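Uncharacterized DUF3829-like protein (Bacteroides thetaiotaomicron, PDB 3RH3) is of unknown function but is an all-alpha protein with a DUF3829-like C-terminal domain, and its natural form is probably a lipoprotein. Local coordinates at residues 199-203 with 229-233. Sequence-based numbering, arbitrary orientation.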
loop_
_atom_site.group_PDB
_atom_site.type_symbol
_atom_site.label_atom_id
_atom_site.label_comp_id
_atom_site.label_asym_id
_atom_site.label_seq_id
_atom_site.Cartn_x
_atom_site.Cartn_y
_atom_site.Cartn_z
ATOM N N LEU A 199 5.691 -6.469 11.354
ATOM C CA LEU A 199 4.359 -6.328 11.964
ATOM C C LEU A 199 4.267 -7.008 13.348
ATOM O O LEU A 199 3.661 -6.431 14.262
ATOM C CB LEU A 199 3.268 -6.886 11.032
ATOM C CG LEU A 199 1.786 -6.682 11.490
ATOM C CD1 LEU A 199 1.521 -5.222 11.846
ATOM C CD2 LEU A 199 0.825 -7.137 10.416
ATOM N N GLU A 200 4.869 -8.221 13.496
ATOM C CA GLU A 200 4.860 -8.972 14.753
ATOM C C GLU A 200 5.647 -8.196 15.820
ATOM O O GLU A 200 5.242 -8.164 16.975
ATOM C CB GLU A 200 5.434 -10.394 14.545
ATOM C CG GLU A 200 5.756 -11.190 15.806
ATOM C CD GLU A 200 4.636 -12.017 16.408
ATOM O OE1 GLU A 200 3.454 -11.632 16.262
ATOM O OE2 GLU A 200 4.948 -13.041 17.057
ATOM N N LYS A 201 6.754 -7.585 15.425
ATOM C CA LYS A 201 7.611 -6.800 16.308
ATOM C C LYS A 201 6.851 -5.533 16.760
ATOM O O LYS A 201 6.885 -5.192 17.939
ATOM C CB LYS A 201 8.917 -6.437 15.564
ATOM C CG LYS A 201 10.107 -6.136 16.446
ATOM C CD LYS A 201 11.347 -5.806 15.607
ATOM N N GLU A 202 6.140 -4.876 15.839
ATOM C CA GLU A 202 5.339 -3.671 16.128
ATOM C C GLU A 202 4.170 -4.019 17.060
ATOM O O GLU A 202 3.847 -3.259 17.972
ATOM C CB GLU A 202 4.790 -3.044 14.833
ATOM C CG GLU A 202 5.827 -2.415 13.922
ATOM C CD GLU A 202 5.374 -2.137 12.499
ATOM O OE1 GLU A 202 4.168 -2.298 12.202
ATOM O OE2 GLU A 202 6.229 -1.736 11.679
ATOM N N LEU A 203 3.573 -5.181 16.848
ATOM C CA LEU A 203 2.431 -5.630 17.637
ATOM C C LEU A 203 2.815 -5.903 19.102
ATOM O O LEU A 203 2.083 -5.488 19.993
ATOM C CB LEU A 203 1.814 -6.875 16.992
ATOM C CG LEU A 203 0.506 -7.392 17.576
ATOM C CD1 LEU A 203 -0.601 -6.360 17.435
ATOM C CD2 LEU A 203 0.107 -8.692 16.898
ATOM N N VAL A 229 -5.345 -6.820 14.061
ATOM C CA VAL A 229 -4.029 -7.038 13.454
ATOM C C VAL A 229 -3.701 -8.552 13.523
ATOM O O VAL A 229 -3.324 -9.142 12.499
ATOM C CB VAL A 229 -2.927 -6.167 14.097
ATOM C CG1 VAL A 229 -1.534 -6.656 13.695
ATOM C CG2 VAL A 229 -3.102 -4.698 13.727
ATOM N N LYS A 230 -3.892 -9.185 14.706
ATOM C CA LYS A 230 -3.633 -10.636 14.873
ATOM C C LYS A 230 -4.524 -11.440 13.927
ATOM O O LYS A 230 -4.052 -12.389 13.342
ATOM C CB LYS A 230 -3.843 -11.113 16.318
ATOM C CG LYS A 230 -2.985 -10.408 17.352
ATOM C CD LYS A 230 -3.540 -10.541 18.773
ATOM C CE LYS A 230 -3.108 -9.373 19.625
ATOM N NZ LYS A 230 -3.882 -9.269 20.888
ATOM N N SER A 231 -5.792 -11.020 13.725
ATOM C CA SER A 231 -6.716 -11.704 12.808
ATOM C C SER A 231 -6.227 -11.586 11.398
ATOM O O SER A 231 -6.264 -12.557 10.655
ATOM C CB SER A 231 -8.121 -11.124 12.917
ATOM O OG SER A 231 -8.682 -11.654 14.095
ATOM N N PHE A 232 -5.750 -10.394 11.032
ATOM C CA PHE A 232 -5.199 -10.119 9.706
ATOM C C PHE A 232 -4.015 -11.025 9.471
ATOM O O PHE A 232 -3.887 -11.641 8.415
ATOM C CB PHE A 232 -4.805 -8.624 9.526
ATOM C CG PHE A 232 -3.967 -8.442 8.290
ATOM C CD1 PHE A 232 -4.550 -8.462 7.026
ATOM C CD2 PHE A 232 -2.574 -8.399 8.375
ATOM C CE1 PHE A 232 -3.758 -8.374 5.870
ATOM C CE2 PHE A 232 -1.784 -8.327 7.215
ATOM C CZ PHE A 232 -2.384 -8.323 5.973
HETATM N N MSE A 233 -3.151 -11.093 10.451
HETATM C CA MSE A 233 -1.940 -11.910 10.408
HETATM C C MSE A 233 -2.230 -13.421 10.235
HETATM O O MSE A 233 -1.511 -14.085 9.484
HETATM C CB MSE A 233 -1.095 -11.665 11.669
HETATM C CG MSE A 233 -0.338 -10.344 11.568
HETATM SE SE MSE A 233 0.743 -9.985 13.127
HETATM C CE MSE A 233 2.319 -10.720 12.584
#
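This is an apolar contact between two antiparallel helices, 189-207 and 216-240, which follow each other in the DUF3829-like C-terminal domain. The chain turns back between them, so they form a helical hairpin. The local axes come within 11.3 Å, and their directions differ by 159°. That spacing is wide, and the gap is filled by two leucines, a valine and a selenomethionine. L199 and L203 lie one turn apart on the first helix, where L203 N donates to L199 O at 2.9 Å. V229 and M233 are spaced the same way on the second. All four CA-to-CB bonds point toward the opposite segment. V229 CG1 sits between the leucines, 3.8 Å from L199 CD1 and 3.9 Å from L203 CD1. M233, the selenomethionine, also touches both: its CG is 3.6 Å from L199 CD2 and its SE 4.0 Å from L203 CD2. Its CE reaches further, to 3.7 Å from E200 CB. F232 joins more lightly, with L199 CD2 at the ring edge, 4.2 Å from F232 CD2. At the L203 end, the aliphatic part of the exposed K230 borders the contact, with its CG 3.6 Å from L203 CD2. L199 also packs on T173 and I177 of helix 161-181, and F232 meets Y257 edge-to-face. The hairpin is thus tied to a third helix and to helix 247-257. The two segments together bury 323 Å², most of it on L199, L203, V229 and M233. The contact is made by apolar van der Waals packing, with no hydrogen bond or salt bridge between the segments.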